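Local coordinates for protein thermosome subunit (Methanococcoides burtonii, PDB 3AQ1) that probably uses ATP binding and hydrolysis to help unfolded proteins fold, as a group II chaperonin of the TCP-1 family, at residues 124-132 with 338-349; 227-235 with 249-259. One frame throughout, in Å; residues are numbered along the deposited sequence.

Contact 1 (124-132 with 338-349); sequences LSALTVKAV and LDHALNDALHVV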
loop_
_atom_site.group_PDB
_atom_site.type_symbol
_atom_site.label_atom_id
_atom_site.label_comp_id
_atom_site.label_asym_id
_atom_site.label_seq_id
_atom_site.Cartn_x
_atom_site.Cartn_y
_atom_site.Cartn_z
ATOM N N LEU A 124 -17.164 -1.592 -2.367
ATOM C CA LEU A 124 -15.820 -1.839 -1.865
ATOM C C LEU A 124 -14.923 -0.604 -2.043
ATOM O O LEU A 124 -14.003 -0.370 -1.262
ATOM C CB LEU A 124 -15.197 -3.060 -2.529
ATOM C CG LEU A 124 -14.001 -3.599 -1.754
ATOM C CD1 LEU A 124 -14.434 -4.068 -0.357
ATOM C CD2 LEU A 124 -13.339 -4.711 -2.517
ATOM N N SER A 125 -15.208 0.192 -3.061
ATOM C CA SER A 125 -14.455 1.415 -3.297
ATOM C C SER A 125 -14.713 2.436 -2.191
ATOM O O SER A 125 -13.792 3.055 -1.660
ATOM C CB SER A 125 -14.823 2.005 -4.660
ATOM O OG SER A 125 -14.399 1.150 -5.696
ATOM N N ALA A 126 -15.987 2.602 -1.865
ATOM C CA ALA A 126 -16.410 3.457 -0.776
ATOM C C ALA A 126 -15.739 3.048 0.529
ATOM O O ALA A 126 -15.268 3.882 1.293
ATOM C CB ALA A 126 -17.913 3.397 -0.632
ATOM N N LEU A 127 -15.709 1.751 0.776
ATOM C CA LEU A 127 -15.153 1.232 2.005
ATOM C C LEU A 127 -13.653 1.511 2.040
ATOM O O LEU A 127 -13.135 1.975 3.054
ATOM C CB LEU A 127 -15.452 -0.267 2.122
ATOM C CG LEU A 127 -15.002 -0.983 3.380
ATOM C CD1 LEU A 127 -15.429 -0.166 4.574
ATOM C CD2 LEU A 127 -15.605 -2.370 3.421
ATOM N N THR A 128 -12.963 1.239 0.932
ATOM C CA THR A 128 -11.542 1.546 0.828
ATOM C C THR A 128 -11.225 3.001 1.175
ATOM O O THR A 128 -10.313 3.283 1.950
ATOM C CB THR A 128 -11.016 1.330 -0.581
ATOM O OG1 THR A 128 -11.183 -0.038 -0.954
ATOM C CG2 THR A 128 -9.551 1.674 -0.614
ATOM N N VAL A 129 -11.979 3.919 0.581
ATOM C CA VAL A 129 -11.713 5.344 0.707
ATOM C C VAL A 129 -11.972 5.852 2.136
ATOM O O VAL A 129 -11.225 6.672 2.671
ATOM C CB VAL A 129 -12.504 6.144 -0.368
ATOM C CG1 VAL A 129 -12.486 7.637 -0.089
ATOM C CG2 VAL A 129 -11.931 5.873 -1.747
ATOM N N LYS A 130 -13.018 5.328 2.757
ATOM C CA LYS A 130 -13.385 5.703 4.111
ATOM C C LYS A 130 -12.371 5.200 5.148
ATOM O O LYS A 130 -12.143 5.846 6.166
ATOM C CB LYS A 130 -14.773 5.162 4.403
ATOM C CG LYS A 130 -15.274 5.391 5.796
ATOM C CD LYS A 130 -16.732 4.979 5.885
ATOM C CE LYS A 130 -17.278 5.095 7.298
ATOM N NZ LYS A 130 -18.668 4.543 7.370
ATOM N N ALA A 131 -11.776 4.041 4.881
ATOM C CA ALA A 131 -10.760 3.458 5.746
ATOM C C ALA A 131 -9.456 4.229 5.601
ATOM O O ALA A 131 -8.879 4.687 6.591
ATOM C CB ALA A 131 -10.547 1.992 5.389
ATOM N N VAL A 132 -8.996 4.374 4.361
ATOM C CA VAL A 132 -7.765 5.096 4.086
ATOM C C VAL A 132 -7.844 6.516 4.607
ATOM O O VAL A 132 -6.986 6.937 5.369
ATOM C CB VAL A 132 -7.426 5.111 2.591
ATOM C CG1 VAL A 132 -6.447 6.225 2.280
ATOM C CG2 VAL A 132 -6.833 3.780 2.193
ATOM N N LEU A 338 -13.016 -10.425 -1.442
ATOM C CA LEU A 338 -13.124 -9.039 -1.010
ATOM C C LEU A 338 -11.863 -8.623 -0.245
ATOM O O LEU A 338 -11.281 -7.579 -0.534
ATOM C CB LEU A 338 -14.379 -8.822 -0.165
ATOM C CG LEU A 338 -15.680 -8.938 -0.962
ATOM C CD1 LEU A 338 -16.911 -8.711 -0.081
ATOM C CD2 LEU A 338 -15.665 -7.980 -2.147
ATOM N N ASP A 339 -11.422 -9.451 0.701
ATOM C CA ASP A 339 -10.195 -9.146 1.419
ATOM C C ASP A 339 -9.020 -8.900 0.477
ATOM O O ASP A 339 -8.334 -7.887 0.606
ATOM C CB ASP A 339 -9.843 -10.218 2.447
ATOM C CG ASP A 339 -8.482 -9.985 3.083
ATOM O OD1 ASP A 339 -8.429 -9.384 4.172
ATOM O OD2 ASP A 339 -7.456 -10.387 2.490
ATOM N N HIS A 340 -8.776 -9.807 -0.464
ATOM C CA HIS A 340 -7.672 -9.607 -1.412
ATOM C C HIS A 340 -7.885 -8.299 -2.167
ATOM O O HIS A 340 -6.985 -7.455 -2.254
ATOM C CB HIS A 340 -7.515 -10.789 -2.372
ATOM C CG HIS A 340 -6.973 -12.030 -1.722
ATOM N ND1 HIS A 340 -7.692 -12.768 -0.804
ATOM C CD2 HIS A 340 -5.785 -12.667 -1.865
ATOM C CE1 HIS A 340 -6.971 -13.801 -0.407
ATOM N NE2 HIS A 340 -5.810 -13.763 -1.036
ATOM N N ALA A 341 -9.097 -8.106 -2.670
ATOM C CA ALA A 341 -9.392 -6.896 -3.407
ATOM C C ALA A 341 -9.112 -5.634 -2.560
ATOM O O ALA A 341 -8.284 -4.797 -2.938
ATOM C CB ALA A 341 -10.817 -6.928 -3.920
ATOM N N LEU A 342 -9.787 -5.521 -1.415
ATOM C CA LEU A 342 -9.577 -4.413 -0.473
ATOM C C LEU A 342 -8.100 -4.138 -0.182
ATOM O O LEU A 342 -7.665 -2.987 -0.210
ATOM C CB LEU A 342 -10.331 -4.676 0.840
ATOM C CG LEU A 342 -10.352 -3.652 1.972
ATOM C CD1 LEU A 342 -10.937 -2.321 1.542
ATOM C CD2 LEU A 342 -11.171 -4.242 3.068
ATOM N N ASN A 343 -7.329 -5.187 0.099
ATOM C CA ASN A 343 -5.905 -5.000 0.342
ATOM C C ASN A 343 -5.245 -4.242 -0.803
ATOM O O ASN A 343 -4.499 -3.313 -0.573
ATOM C CB ASN A 343 -5.191 -6.328 0.613
ATOM C CG ASN A 343 -4.768 -6.469 2.060
ATOM O OD1 ASN A 343 -4.101 -5.587 2.609
ATOM N ND2 ASN A 343 -5.153 -7.579 2.691
ATOM N N ASP A 344 -5.538 -4.617 -2.042
ATOM C CA ASP A 344 -4.953 -3.901 -3.164
ATOM C C ASP A 344 -5.430 -2.462 -3.235
ATOM O O ASP A 344 -4.621 -1.543 -3.362
ATOM C CB ASP A 344 -5.236 -4.612 -4.480
ATOM C CG ASP A 344 -4.454 -5.882 -4.625
ATOM O OD1 ASP A 344 -3.387 -5.993 -3.988
ATOM O OD2 ASP A 344 -4.912 -6.773 -5.370
ATOM N N ALA A 345 -6.743 -2.264 -3.150
ATOM C CA ALA A 345 -7.298 -0.920 -3.259
ATOM C C ALA A 345 -6.775 0.008 -2.166
ATOM O O ALA A 345 -6.449 1.159 -2.438
ATOM C CB ALA A 345 -8.806 -0.957 -3.257
ATOM N N LEU A 346 -6.704 -0.493 -0.933
ATOM C CA LEU A 346 -6.184 0.292 0.181
ATOM C C LEU A 346 -4.800 0.838 -0.170
ATOM O O LEU A 346 -4.559 2.036 -0.068
ATOM C CB LEU A 346 -6.136 -0.533 1.480
ATOM C CG LEU A 346 -7.469 -0.797 2.192
ATOM C CD1 LEU A 346 -7.375 -1.950 3.168
ATOM C CD2 LEU A 346 -8.003 0.436 2.870
ATOM N N HIS A 347 -3.911 -0.044 -0.616
ATOM C CA HIS A 347 -2.549 0.326 -1.009
ATOM C C HIS A 347 -2.477 1.356 -2.128
ATOM O O HIS A 347 -1.792 2.368 -1.985
ATOM C CB HIS A 347 -1.735 -0.916 -1.376
ATOM C CG HIS A 347 -1.271 -1.696 -0.182
ATOM N ND1 HIS A 347 -0.020 -1.529 0.375
ATOM C CD2 HIS A 347 -1.897 -2.629 0.576
ATOM C CE1 HIS A 347 0.107 -2.338 1.412
ATOM N NE2 HIS A 347 -1.019 -3.015 1.557
ATOM N N VAL A 348 -3.176 1.103 -3.233
ATOM C CA VAL A 348 -3.180 2.037 -4.356
ATOM C C VAL A 348 -3.632 3.423 -3.902
ATOM O O VAL A 348 -2.987 4.428 -4.189
ATOM C CB VAL A 348 -4.076 1.564 -5.530
ATOM C CG1 VAL A 348 -3.915 2.500 -6.701
ATOM C CG2 VAL A 348 -3.705 0.161 -5.949
ATOM N N VAL A 349 -4.743 3.482 -3.194
ATOM C CA VAL A 349 -5.214 4.759 -2.676
ATOM C C VAL A 349 -4.215 5.415 -1.698
ATOM O O VAL A 349 -3.956 6.623 -1.770
ATOM C CB VAL A 349 -6.590 4.606 -2.045
ATOM C CG1 VAL A 349 -7.085 5.952 -1.512
ATOM C CG2 VAL A 349 -7.545 4.044 -3.077
#

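Contact 2 (227-235 with 249-259); sequences MREMAEKVI and DDMAQYYIEKA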
loop_
_atom_site.group_PDB
_atom_site.type_symbol
_atom_site.label_atom_id
_atom_site.label_comp_id
_atom_site.label_asym_id
_atom_site.label_seq_id
_atom_site.Cartn_x
_atom_site.Cartn_y
_atom_site.Cartn_z
ATOM N N MET A 227 2.804 -22.515 40.508
ATOM C CA MET A 227 2.053 -21.698 39.575
ATOM C C MET A 227 1.553 -20.414 40.234
ATOM O O MET A 227 1.171 -19.469 39.549
ATOM C CB MET A 227 0.901 -22.525 38.991
ATOM C CG MET A 227 0.561 -22.247 37.537
ATOM S SD MET A 227 1.967 -22.062 36.419
ATOM C CE MET A 227 2.952 -23.484 36.856
ATOM N N ARG A 228 1.568 -20.375 41.563
ATOM C CA ARG A 228 1.235 -19.145 42.277
ATOM C C ARG A 228 2.265 -18.076 41.936
ATOM O O ARG A 228 1.915 -16.968 41.517
ATOM C CB ARG A 228 1.190 -19.379 43.788
ATOM C CG ARG A 228 -0.171 -19.109 44.416
ATOM C CD ARG A 228 -0.313 -19.832 45.748
ATOM N NE ARG A 228 -1.706 -19.890 46.186
ATOM C CZ ARG A 228 -2.264 -19.030 47.034
ATOM N NH1 ARG A 228 -1.547 -18.037 47.550
ATOM N NH2 ARG A 228 -3.542 -19.164 47.370
ATOM N N GLU A 229 3.538 -18.426 42.100
ATOM C CA GLU A 229 4.631 -17.521 41.767
ATOM C C GLU A 229 4.685 -17.119 40.283
ATOM O O GLU A 229 5.067 -15.996 39.950
ATOM C CB GLU A 229 5.967 -18.107 42.220
ATOM C CG GLU A 229 6.080 -18.220 43.722
ATOM C CD GLU A 229 7.435 -18.723 44.161
ATOM O OE1 GLU A 229 8.146 -19.308 43.309
ATOM O OE2 GLU A 229 7.786 -18.533 45.351
ATOM N N MET A 230 4.308 -18.025 39.388
ATOM C CA MET A 230 4.246 -17.670 37.979
ATOM C C MET A 230 3.159 -16.623 37.762
ATOM O O MET A 230 3.409 -15.543 37.220
ATOM C CB MET A 230 3.951 -18.903 37.147
ATOM C CG MET A 230 3.935 -18.680 35.652
ATOM S SD MET A 230 5.015 -19.904 34.935
ATOM C CE MET A 230 6.559 -19.420 35.727
ATOM N N ALA A 231 1.947 -16.945 38.201
ATOM C CA ALA A 231 0.836 -16.017 38.072
ATOM C C ALA A 231 1.125 -14.684 38.775
ATOM O O ALA A 231 0.823 -13.613 38.244
ATOM C CB ALA A 231 -0.453 -16.651 38.589
ATOM N N GLU A 232 1.726 -14.745 39.959
ATOM C CA GLU A 232 1.968 -13.530 40.737
ATOM C C GLU A 232 2.867 -12.516 40.009
ATOM O O GLU A 232 2.704 -11.302 40.159
ATOM C CB GLU A 232 2.527 -13.864 42.121
ATOM C CG GLU A 232 2.678 -12.653 43.012
ATOM C CD GLU A 232 1.343 -12.007 43.339
ATOM O OE1 GLU A 232 0.313 -12.724 43.312
ATOM O OE2 GLU A 232 1.332 -10.786 43.633
ATOM N N LYS A 233 3.807 -13.010 39.211
ATOM C CA LYS A 233 4.654 -12.114 38.431
ATOM C C LYS A 233 3.841 -11.356 37.369
ATOM O O LYS A 233 4.143 -10.210 37.056
ATOM C CB LYS A 233 5.821 -12.881 37.799
ATOM C CG LYS A 233 6.657 -13.674 38.806
ATOM C CD LYS A 233 7.804 -14.409 38.139
ATOM C CE LYS A 233 8.753 -15.017 39.155
ATOM N NZ LYS A 233 9.695 -15.965 38.494
ATOM N N VAL A 234 2.805 -11.991 36.825
ATOM C CA VAL A 234 1.905 -11.309 35.905
ATOM C C VAL A 234 1.024 -10.340 36.682
ATOM O O VAL A 234 0.855 -9.183 36.283
ATOM C CB VAL A 234 0.998 -12.289 35.101
ATOM C CG1 VAL A 234 -0.031 -11.520 34.308
ATOM C CG2 VAL A 234 1.824 -13.180 34.175
ATOM N N ILE A 235 0.467 -10.807 37.796
ATOM C CA ILE A 235 -0.424 -9.963 38.592
ATOM C C ILE A 235 0.282 -8.694 39.072
ATOM O O ILE A 235 -0.292 -7.612 39.058
ATOM C CB ILE A 235 -0.980 -10.705 39.811
ATOM C CG1 ILE A 235 -1.602 -12.037 39.392
ATOM C CG2 ILE A 235 -1.989 -9.844 40.516
ATOM C CD1 ILE A 235 -2.821 -12.425 40.211
ATOM N N ASP A 249 -1.374 -21.693 31.760
ATOM C CA ASP A 249 -1.783 -22.763 32.654
ATOM C C ASP A 249 -3.119 -22.480 33.346
ATOM O O ASP A 249 -3.457 -21.332 33.640
ATOM C CB ASP A 249 -0.698 -23.003 33.706
ATOM C CG ASP A 249 -1.094 -24.068 34.708
ATOM O OD1 ASP A 249 -1.739 -23.705 35.708
ATOM O OD2 ASP A 249 -0.784 -25.265 34.492
ATOM N N ASP A 250 -3.871 -23.536 33.622
ATOM C CA ASP A 250 -5.200 -23.399 34.206
ATOM C C ASP A 250 -5.204 -22.736 35.577
ATOM O O ASP A 250 -6.028 -21.859 35.860
ATOM C CB ASP A 250 -5.845 -24.768 34.315
ATOM C CG ASP A 250 -6.244 -25.305 32.986
ATOM O OD1 ASP A 250 -5.855 -26.451 32.665
ATOM O OD2 ASP A 250 -6.938 -24.557 32.267
ATOM N N MET A 251 -4.294 -23.189 36.433
ATOM C CA MET A 251 -4.197 -22.673 37.784
ATOM C C MET A 251 -3.747 -21.209 37.761
ATOM O O MET A 251 -4.300 -20.369 38.461
ATOM C CB MET A 251 -3.251 -23.534 38.608
ATOM C CG MET A 251 -3.409 -23.337 40.096
ATOM S SD MET A 251 -4.887 -24.098 40.787
ATOM C CE MET A 251 -4.646 -25.794 40.263
ATOM N N ALA A 252 -2.758 -20.899 36.931
ATOM C CA ALA A 252 -2.385 -19.513 36.711
ATOM C C ALA A 252 -3.561 -18.674 36.190
ATOM O O ALA A 252 -3.642 -17.474 36.451
ATOM C CB ALA A 252 -1.204 -19.425 35.775
ATOM N N GLN A 253 -4.474 -19.289 35.449
ATOM C CA GLN A 253 -5.628 -18.542 34.991
ATOM C C GLN A 253 -6.556 -18.233 36.150
ATOM O O GLN A 253 -7.208 -17.197 36.171
ATOM C CB GLN A 253 -6.382 -19.301 33.923
ATOM C CG GLN A 253 -5.744 -19.261 32.562
ATOM C CD GLN A 253 -6.645 -19.874 31.529
ATOM O OE1 GLN A 253 -6.197 -20.565 30.626
ATOM N NE2 GLN A 253 -7.933 -19.638 31.673
ATOM N N TYR A 254 -6.608 -19.135 37.120
ATOM C CA TYR A 254 -7.465 -18.945 38.288
ATOM C C TYR A 254 -7.024 -17.749 39.154
ATOM O O TYR A 254 -7.840 -16.917 39.545
ATOM C CB TYR A 254 -7.535 -20.229 39.118
ATOM C CG TYR A 254 -8.320 -20.070 40.396
ATOM C CD1 TYR A 254 -9.690 -19.881 40.364
ATOM C CD2 TYR A 254 -7.686 -20.094 41.639
ATOM C CE1 TYR A 254 -10.410 -19.726 41.522
ATOM C CE2 TYR A 254 -8.398 -19.941 42.802
ATOM C CZ TYR A 254 -9.766 -19.756 42.743
ATOM O OH TYR A 254 -10.506 -19.603 43.896
ATOM N N TYR A 255 -5.727 -17.672 39.436
ATOM C CA TYR A 255 -5.142 -16.553 40.171
ATOM C C TYR A 255 -5.277 -15.234 39.428
ATOM O O TYR A 255 -5.618 -14.205 40.022
ATOM C CB TYR A 255 -3.667 -16.837 40.466
ATOM C CG TYR A 255 -3.483 -18.043 41.345
ATOM C CD1 TYR A 255 -4.330 -18.275 42.422
ATOM C CD2 TYR A 255 -2.464 -18.948 41.109
ATOM C CE1 TYR A 255 -4.174 -19.383 43.233
ATOM C CE2 TYR A 255 -2.296 -20.059 41.918
ATOM C CZ TYR A 255 -3.153 -20.270 42.973
ATOM O OH TYR A 255 -2.984 -21.375 43.769
ATOM N N ILE A 256 -4.994 -15.270 38.129
ATOM C CA ILE A 256 -5.092 -14.091 37.287
ATOM C C ILE A 256 -6.540 -13.646 37.266
ATOM O O ILE A 256 -6.856 -12.464 37.408
ATOM C CB ILE A 256 -4.594 -14.383 35.858
ATOM C CG1 ILE A 256 -3.114 -14.758 35.894
ATOM C CG2 ILE A 256 -4.789 -13.175 34.960
ATOM C CD1 ILE A 256 -2.552 -15.078 34.552
ATOM N N GLU A 257 -7.421 -14.620 37.110
ATOM C CA GLU A 257 -8.849 -14.371 37.106
ATOM C C GLU A 257 -9.305 -13.759 38.427
ATOM O O GLU A 257 -10.060 -12.777 38.445
ATOM C CB GLU A 257 -9.591 -15.675 36.847
ATOM C CG GLU A 257 -11.067 -15.531 36.879
ATOM C CD GLU A 257 -11.632 -15.798 38.235
ATOM O OE1 GLU A 257 -11.418 -16.911 38.756
ATOM O OE2 GLU A 257 -12.300 -14.893 38.772
ATOM N N LYS A 258 -8.848 -14.337 39.534
ATOM C CA LYS A 258 -9.235 -13.824 40.844
ATOM C C LYS A 258 -8.735 -12.397 41.070
ATOM O O LYS A 258 -9.396 -11.617 41.742
ATOM C CB LYS A 258 -8.854 -14.784 41.989
ATOM C CG LYS A 258 -9.886 -15.919 42.230
ATOM C CD LYS A 258 -11.279 -15.340 42.529
ATOM C CE LYS A 258 -12.415 -16.335 42.314
ATOM N NZ LYS A 258 -13.686 -15.656 41.866
ATOM N N ALA A 259 -7.604 -12.042 40.469
ATOM C CA ALA A 259 -7.114 -10.668 40.542
ATOM C C ALA A 259 -7.879 -9.642 39.664
ATOM O O ALA A 259 -7.522 -8.465 39.624
ATOM C CB ALA A 259 -5.594 -10.620 40.257
#

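Contact 1 (124-132 with 338-349)
Thr-128 of helix 121-132 enters helix 332-355 as a knob, held in a hole formed by Leu-342, Ala-345, Leu-346 and Val-349. Thr-128 CB lies 4.2 Å from Ala-345 CB, and from there the two branches part. Thr-128 CG2 presses on the helix backbone, 3.6 Å from Leu-346 N, and also meets the CG2 methyl of Val-349. The hydroxyl branch lies opposite the carbonyl carbon (chi1 -61°), which turns it back toward its own helix, and Thr-128 OG1 donates a hydrogen bond to Leu-124 O at 2.9 Å. That oxygen also takes the helical bond from Thr-128 N, the two donors reaching it from opposite faces of the carbonyl plane. Across the interface the hydroxyl's neighbours are carbons, Leu-342 CD1 and Ala-345 CB. To one side, Leu-124 pushes CD2 against Ala-341 CB at 3.6 Å and reaches Leu-338 CD2. To the other, Val-132 and Leu-346 slide past each other in opposite directions, with Val-132 CG2 3.6 Å from Leu-346 CD2, a methyl that Ala-131 CB touches as well. Leu-342 and Leu-346 also rest on Ile-153 of strand 151-157, and Val-349 on Leu-104 and Ala-108 of helix 101-109. Segments 124-132 and 338-349, probably in the intermediate domain, cross at -50° with no hydrogen bond between them; their union is apolar, and the one hydroxyl at its middle is satisfied within its own helix.

Contact 2 (227-235 with 249-259)
Asp-249 OD1 lies against Met-227 CG and accepts two backbone N-H groups as the N-cap of helix 250-258. The bond from Ala-252 N, 3.2 Å long to Asp-249 OD1, is nearly straight (160°) and uses the anti lone pair, whereas the one from Met-251 N is bent and weak. Met-227, its chain bent at chi2 and chi3, crosses the capping carboxylate obliquely, and Met-227 CG also meets Ala-252 CB at 3.8 Å. Two small residues then let the axes of 227-235 and 250-258, crossing at -42°, approach to 8.7 Å: Ala-231 CB lies 4.0 Å from Ala-252 CB and touches Tyr-255 CB as well. Tyr-255 sets CG opposite its carbonyl carbon (chi1 -63°), carrying the ring along helix 226-235, with Ala-231 CB and Met-227 O at its edge. The Arg-228 side chain crosses that of Tyr-255 at about a right angle; Arg-228 CG comes 3.4 Å from Tyr-255 CE2, and Arg-228 NE donates to Tyr-255 OH at 3.1 Å in a bent bond, although this arginine is poorly ordered. A leucine in place of Tyr-255 would probably deprive Arg-228 NE of this acceptor and its aliphatic chain of the ring it crosses. Further along, Ile-235 packs on Ala-259 and Val-234 CG1 meets Ile-256 CD1. The two helices belong to successive beta-alpha-beta crossovers: helix 226-235 lies between parallel strands 184-193 and 241-244, helix 250-258 between 241-244 and 262-264, and Val-234 rests on Leu-191 and Leu-193 of the first strand.

Following the chain from the N terminus, helix 121-132 comes after three earlier helices; the chain then runs through strand 151-157, enters the mixed sheet with strand 169-172 and continues through 184-193. Contact 2 next closes a short loop: 13 residues, among them strand 241-244, lie between its segments. The remaining sheet strands follow before helix 332-355 returns to helix 121-132, so that contact 1 closes a much longer loop, within which contact 2 falls entirely. The two do not touch; their centres lie about 42 Å apart. Contact 1 brings together the outgoing and returning limbs near the middle of the molecule, while contact 2 joins neighbouring helices of what is probably the apical domain.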